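Long-range contact in adenosine monophosphate-protein transferase (Bartonella henselae str. Houston-1, PDB 5NH2), which transfers AMP from ATP to tyrosine or threonine residues of host target proteins through its Fic domain, an activity that serves bacterial virulence: residues R235-T249 with F258-N270. Numbering follows the deposited sequence.
Sequences RPVMVAKEGETYTGT and FALNVKGAYIIGN
Between Pro236 and Ala240 the chain pairs in parallel with Ala265 to Ile268: Met238, Tyr266 and Ile268 each engage both N-H and C=O, while Pro236 O and Ala240 N close the ends. Tyr266 N donates to Pro236 O at 2.8 Å, and Tyr266 O accepts from Met238 N; Met238 O then receives Ile268 N at 2.7 Å, and Ile268 O receives Ala240 N. The intervening Val239 turns its backbone the other way, N to the Asp208 carboxylate and O to His204, tying this edge strand to helix 200-208. Strand 245-253 runs along the other side of 257-262, and there Thr249 and Asn261 form an antiparallel hydrogen-bonded pair, each N to the other's O at 3.1 Å, though the bond from Asn261 N is bent to 139°.

Apolar side chains meet on the face carrying Met238 and Ile267. With CG1 anti to the carbonyl carbon (chi1 -45°), Ile267 directs CG2 over the centre of the Tyr246 ring, a CH-pi contact 3.9 Å from the centroid; CG2 also touches Ala240 CB at 3.7 Å, and CD1 runs alongside Met238 to its CE. Tyr246 OH accepts a nearly straight bond from Lys241 N at 3.0 Å. Backbone bonds thus set the register on both sides of the 257-270 hairpin in this intracellular delivery domain, while Tyr246, held at its hydroxyl and one face, links the turn at 241-244 to strand 265-270.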
loop_
_atom_site.group_PDB
_atom_site.type_symbol
_atom_site.label_atom_id
_atom_site.label_comp_id
_atom_site.label_asym_id
_atom_site.label_seq_id
_atom_site.Cartn_x
_atom_site.Cartn_y
_atom_site.Cartn_z
ATOM N N ARG A 235 -0.968 2.784 -14.921
ATOM C CA ARG A 235 -1.863 1.955 -15.716
ATOM C C ARG A 235 -2.598 0.915 -14.851
ATOM O O ARG A 235 -2.056 0.411 -13.850
ATOM C CB ARG A 235 -1.082 1.228 -16.827
ATOM C CG ARG A 235 -0.436 2.162 -17.796
ATOM C CD ARG A 235 -1.496 2.698 -18.693
ATOM N NE ARG A 235 -0.997 3.464 -19.841
ATOM C CZ ARG A 235 -0.252 2.970 -20.836
ATOM N NH1 ARG A 235 0.148 1.685 -20.846
ATOM N NH2 ARG A 235 0.110 3.779 -21.823
ATOM N N PRO A 236 -3.823 0.551 -15.240
ATOM C CA PRO A 236 -4.469 -0.615 -14.632
ATOM C C PRO A 236 -3.706 -1.891 -14.968
ATOM O O PRO A 236 -3.324 -2.123 -16.122
ATOM C CB PRO A 236 -5.882 -0.603 -15.244
ATOM C CG PRO A 236 -5.810 0.279 -16.439
ATOM C CD PRO A 236 -4.668 1.227 -16.251
ATOM N N VAL A 237 -3.449 -2.694 -13.931
ATOM C CA VAL A 237 -2.803 -4.008 -14.023
ATOM C C VAL A 237 -3.623 -4.958 -13.161
ATOM O O VAL A 237 -3.809 -4.709 -11.966
ATOM C CB VAL A 237 -1.334 -3.985 -13.548
ATOM C CG1 VAL A 237 -0.655 -5.378 -13.698
ATOM C CG2 VAL A 237 -0.557 -2.922 -14.336
ATOM N N MET A 238 -4.181 -5.996 -13.764
ATOM C CA MET A 238 -4.999 -6.893 -12.972
ATOM C C MET A 238 -5.010 -8.255 -13.628
ATOM O O MET A 238 -4.623 -8.426 -14.797
ATOM C CB MET A 238 -6.430 -6.386 -12.797
ATOM C CG MET A 238 -7.076 -6.110 -14.088
ATOM S SD MET A 238 -8.391 -4.906 -13.910
ATOM C CE MET A 238 -8.883 -4.802 -15.611
ATOM N N VAL A 239 -5.448 -9.219 -12.843
ATOM C CA VAL A 239 -5.537 -10.582 -13.305
ATOM C C VAL A 239 -6.938 -10.798 -13.827
ATOM O O VAL A 239 -7.913 -10.384 -13.187
ATOM C CB VAL A 239 -5.191 -11.550 -12.178
ATOM C CG1 VAL A 239 -5.633 -12.988 -12.521
ATOM C CG2 VAL A 239 -3.681 -11.464 -11.942
ATOM N N ALA A 240 -7.037 -11.412 -15.006
ATOM C CA ALA A 240 -8.330 -11.687 -15.609
ATOM C C ALA A 240 -9.267 -12.361 -14.616
ATOM O O ALA A 240 -8.866 -13.265 -13.875
ATOM C CB ALA A 240 -8.137 -12.579 -16.833
ATOM N N LYS A 241 -10.525 -11.899 -14.602
ATOM C CA LYS A 241 -11.569 -12.477 -13.756
ATOM C C LYS A 241 -12.152 -13.745 -14.378
ATOM O O LYS A 241 -12.359 -13.828 -15.595
ATOM C CB LYS A 241 -12.708 -11.482 -13.526
ATOM C CG LYS A 241 -12.324 -10.154 -12.947
ATOM C CD LYS A 241 -13.581 -9.370 -12.496
ATOM C CE LYS A 241 -14.410 -10.142 -11.444
ATOM N NZ LYS A 241 -15.253 -9.250 -10.592
ATOM N N GLU A 242 -12.452 -14.721 -13.528
ATOM C CA GLU A 242 -12.984 -15.975 -14.016
ATOM C C GLU A 242 -14.321 -15.724 -14.711
ATOM O O GLU A 242 -15.240 -15.136 -14.130
ATOM C CB GLU A 242 -13.149 -16.969 -12.859
ATOM C CG GLU A 242 -11.865 -17.638 -12.337
ATOM C CD GLU A 242 -11.111 -16.774 -11.325
ATOM O OE1 GLU A 242 -11.734 -15.872 -10.717
ATOM O OE2 GLU A 242 -9.894 -17.000 -11.149
ATOM N N GLY A 243 -14.408 -16.155 -15.972
ATOM C CA GLY A 243 -15.613 -16.066 -16.755
ATOM C C GLY A 243 -15.690 -14.866 -17.674
ATOM O O GLY A 243 -16.490 -14.887 -18.608
ATOM N N GLU A 244 -14.889 -13.824 -17.430
ATOM C CA GLU A 244 -14.889 -12.623 -18.265
ATOM C C GLU A 244 -14.161 -12.839 -19.587
ATOM O O GLU A 244 -13.263 -13.679 -19.710
ATOM C CB GLU A 244 -14.227 -11.457 -17.536
ATOM C CG GLU A 244 -14.917 -11.091 -16.267
ATOM C CD GLU A 244 -16.347 -10.706 -16.517
ATOM O OE1 GLU A 244 -16.558 -9.779 -17.324
ATOM O OE2 GLU A 244 -17.254 -11.338 -15.926
ATOM N N THR A 245 -14.551 -12.065 -20.585
ATOM C CA THR A 245 -13.885 -12.094 -21.875
ATOM C C THR A 245 -13.120 -10.790 -22.046
ATOM O O THR A 245 -13.521 -9.752 -21.524
ATOM C CB THR A 245 -14.888 -12.317 -23.023
ATOM O OG1 THR A 245 -15.542 -13.589 -22.859
ATOM C CG2 THR A 245 -14.185 -12.316 -24.370
ATOM N N TYR A 246 -11.986 -10.862 -22.712
ATOM C CA TYR A 246 -11.188 -9.690 -22.999
ATOM C C TYR A 246 -10.751 -9.779 -24.448
ATOM O O TYR A 246 -10.527 -10.874 -24.973
ATOM C CB TYR A 246 -9.986 -9.607 -22.056
ATOM C CG TYR A 246 -10.377 -9.690 -20.593
ATOM C CD1 TYR A 246 -10.662 -10.906 -19.977
ATOM C CD2 TYR A 246 -10.465 -8.552 -19.828
ATOM C CE1 TYR A 246 -11.027 -10.975 -18.628
ATOM C CE2 TYR A 246 -10.828 -8.614 -18.489
ATOM C CZ TYR A 246 -11.103 -9.822 -17.892
ATOM O OH TYR A 246 -11.456 -9.817 -16.545
ATOM N N THR A 247 -10.671 -8.633 -25.116
ATOM C CA THR A 247 -10.196 -8.625 -26.491
ATOM C C THR A 247 -9.186 -7.510 -26.668
ATOM O O THR A 247 -9.519 -6.342 -26.477
ATOM C CB THR A 247 -11.341 -8.469 -27.491
ATOM O OG1 THR A 247 -12.367 -9.421 -27.189
ATOM C CG2 THR A 247 -10.818 -8.749 -28.889
ATOM N N GLY A 248 -7.976 -7.874 -27.070
ATOM C CA GLY A 248 -6.928 -6.890 -27.223
ATOM C C GLY A 248 -5.652 -7.487 -27.782
ATOM O O GLY A 248 -5.645 -8.563 -28.383
ATOM N N THR A 249 -4.566 -6.757 -27.580
ATOM C CA THR A 249 -3.299 -7.012 -28.247
ATOM C C THR A 249 -2.464 -7.967 -27.408
ATOM O O THR A 249 -2.156 -7.669 -26.247
ATOM C CB THR A 249 -2.567 -5.687 -28.461
ATOM O OG1 THR A 249 -3.130 -5.025 -29.598
ATOM C CG2 THR A 249 -1.073 -5.893 -28.642
ATOM N N PHE A 258 0.645 -15.013 -19.017
ATOM C CA PHE A 258 0.677 -14.164 -20.201
ATOM C C PHE A 258 -0.094 -12.886 -19.932
ATOM O O PHE A 258 -0.943 -12.818 -19.041
ATOM C CB PHE A 258 0.095 -14.841 -21.449
ATOM C CG PHE A 258 -1.388 -15.034 -21.392
ATOM C CD1 PHE A 258 -1.930 -16.072 -20.651
ATOM C CD2 PHE A 258 -2.246 -14.178 -22.076
ATOM C CE1 PHE A 258 -3.290 -16.269 -20.593
ATOM C CE2 PHE A 258 -3.629 -14.365 -22.034
ATOM C CZ PHE A 258 -4.150 -15.417 -21.278
ATOM N N ALA A 259 0.204 -11.880 -20.753
ATOM C CA ALA A 259 -0.338 -10.541 -20.633
ATOM C C ALA A 259 -1.053 -10.165 -21.917
ATOM O O ALA A 259 -0.581 -10.454 -23.028
ATOM C CB ALA A 259 0.754 -9.504 -20.337
ATOM N N LEU A 260 -2.196 -9.520 -21.722
ATOM C CA LEU A 260 -3.072 -8.977 -22.745
ATOM C C LEU A 260 -3.196 -7.470 -22.524
ATOM O O LEU A 260 -3.152 -6.988 -21.382
ATOM C CB LEU A 260 -4.442 -9.646 -22.635
ATOM C CG LEU A 260 -5.367 -9.700 -23.822
ATOM C CD1 LEU A 260 -4.526 -9.854 -25.070
ATOM C CD2 LEU A 260 -6.269 -10.902 -23.629
ATOM N N ASN A 261 -3.352 -6.713 -23.605
ATOM C CA ASN A 261 -3.413 -5.256 -23.508
ATOM C C ASN A 261 -4.768 -4.770 -24.019
ATOM O O ASN A 261 -5.059 -4.886 -25.211
ATOM C CB ASN A 261 -2.268 -4.636 -24.287
ATOM C CG ASN A 261 -2.200 -3.178 -24.093
ATOM O OD1 ASN A 261 -2.294 -2.708 -22.972
ATOM N ND2 ASN A 261 -2.079 -2.427 -25.185
ATOM N N VAL A 262 -5.618 -4.259 -23.124
ATOM C CA VAL A 262 -7.010 -3.936 -23.455
ATOM C C VAL A 262 -7.262 -2.463 -23.141
ATOM O O VAL A 262 -7.380 -2.080 -21.968
ATOM C CB VAL A 262 -8.010 -4.824 -22.697
ATOM C CG1 VAL A 262 -9.427 -4.367 -23.003
ATOM C CG2 VAL A 262 -7.840 -6.310 -23.068
ATOM N N LYS A 263 -7.400 -1.645 -24.187
ATOM C CA LYS A 263 -7.652 -0.214 -24.017
ATOM C C LYS A 263 -6.686 0.406 -22.995
ATOM O O LYS A 263 -7.074 1.203 -22.135
ATOM C CB LYS A 263 -9.124 0.039 -23.641
ATOM C CG LYS A 263 -10.098 -0.347 -24.768
ATOM C CD LYS A 263 -11.567 -0.052 -24.456
ATOM C CE LYS A 263 -12.491 -0.587 -25.597
ATOM N NZ LYS A 263 -12.658 0.297 -26.818
ATOM N N GLY A 264 -5.405 0.037 -23.097
ATOM C CA GLY A 264 -4.367 0.562 -22.241
ATOM C C GLY A 264 -4.139 -0.202 -20.952
ATOM O O GLY A 264 -3.096 -0.021 -20.326
ATOM N N ALA A 265 -5.092 -1.032 -20.531
ATOM C CA ALA A 265 -4.948 -1.827 -19.318
ATOM C C ALA A 265 -4.141 -3.100 -19.576
ATOM O O ALA A 265 -4.199 -3.680 -20.661
ATOM C CB ALA A 265 -6.331 -2.200 -18.769
ATOM N N TYR A 266 -3.429 -3.573 -18.544
ATOM C CA TYR A 266 -2.779 -4.892 -18.590
ATOM C C TYR A 266 -3.609 -5.952 -17.843
ATOM O O TYR A 266 -3.856 -5.823 -16.632
ATOM C CB TYR A 266 -1.367 -4.834 -18.006
ATOM C CG TYR A 266 -0.410 -4.005 -18.799
ATOM C CD1 TYR A 266 0.123 -4.481 -19.981
ATOM C CD2 TYR A 266 -0.015 -2.758 -18.356
ATOM C CE1 TYR A 266 1.017 -3.721 -20.720
ATOM C CE2 TYR A 266 0.881 -1.997 -19.072
ATOM C CZ TYR A 266 1.384 -2.482 -20.255
ATOM O OH TYR A 266 2.263 -1.727 -20.976
ATOM N N ILE A 267 -3.989 -7.017 -18.565
ATOM C CA ILE A 267 -4.774 -8.149 -18.071
ATOM C C ILE A 267 -3.855 -9.367 -18.036
ATOM O O ILE A 267 -3.388 -9.820 -19.090
ATOM C CB ILE A 267 -5.996 -8.428 -18.972
ATOM C CG1 ILE A 267 -6.714 -7.128 -19.340
ATOM C CG2 ILE A 267 -6.973 -9.348 -18.288
ATOM C CD1 ILE A 267 -7.146 -6.297 -18.109
ATOM N N ILE A 268 -3.598 -9.923 -16.835
ATOM C CA ILE A 268 -2.724 -11.093 -16.683
ATOM C C ILE A 268 -3.582 -12.347 -16.583
ATOM O O ILE A 268 -4.639 -12.343 -15.942
ATOM C CB ILE A 268 -1.787 -10.980 -15.458
ATOM C CG1 ILE A 268 -1.127 -9.597 -15.372
ATOM C CG2 ILE A 268 -0.684 -12.072 -15.499
ATOM C CD1 ILE A 268 -0.516 -9.156 -16.632
ATOM N N GLY A 269 -3.122 -13.438 -17.216
ATOM C CA GLY A 269 -3.796 -14.718 -17.120
ATOM C C GLY A 269 -2.802 -15.847 -17.108
ATOM O O GLY A 269 -1.604 -15.667 -17.372
ATOM N N ASN A 270 -3.304 -17.037 -16.782
ATOM C CA ASN A 270 -2.472 -18.219 -16.651
ATOM C C ASN A 270 -2.186 -18.798 -18.031
ATOM O O ASN A 270 -3.099 -18.890 -18.853
ATOM C CB ASN A 270 -3.199 -19.238 -15.784
ATOM C CG ASN A 270 -2.296 -20.318 -15.273
ATOM O OD1 ASN A 270 -1.666 -21.045 -16.046
ATOM N ND2 ASN A 270 -2.214 -20.429 -13.947
#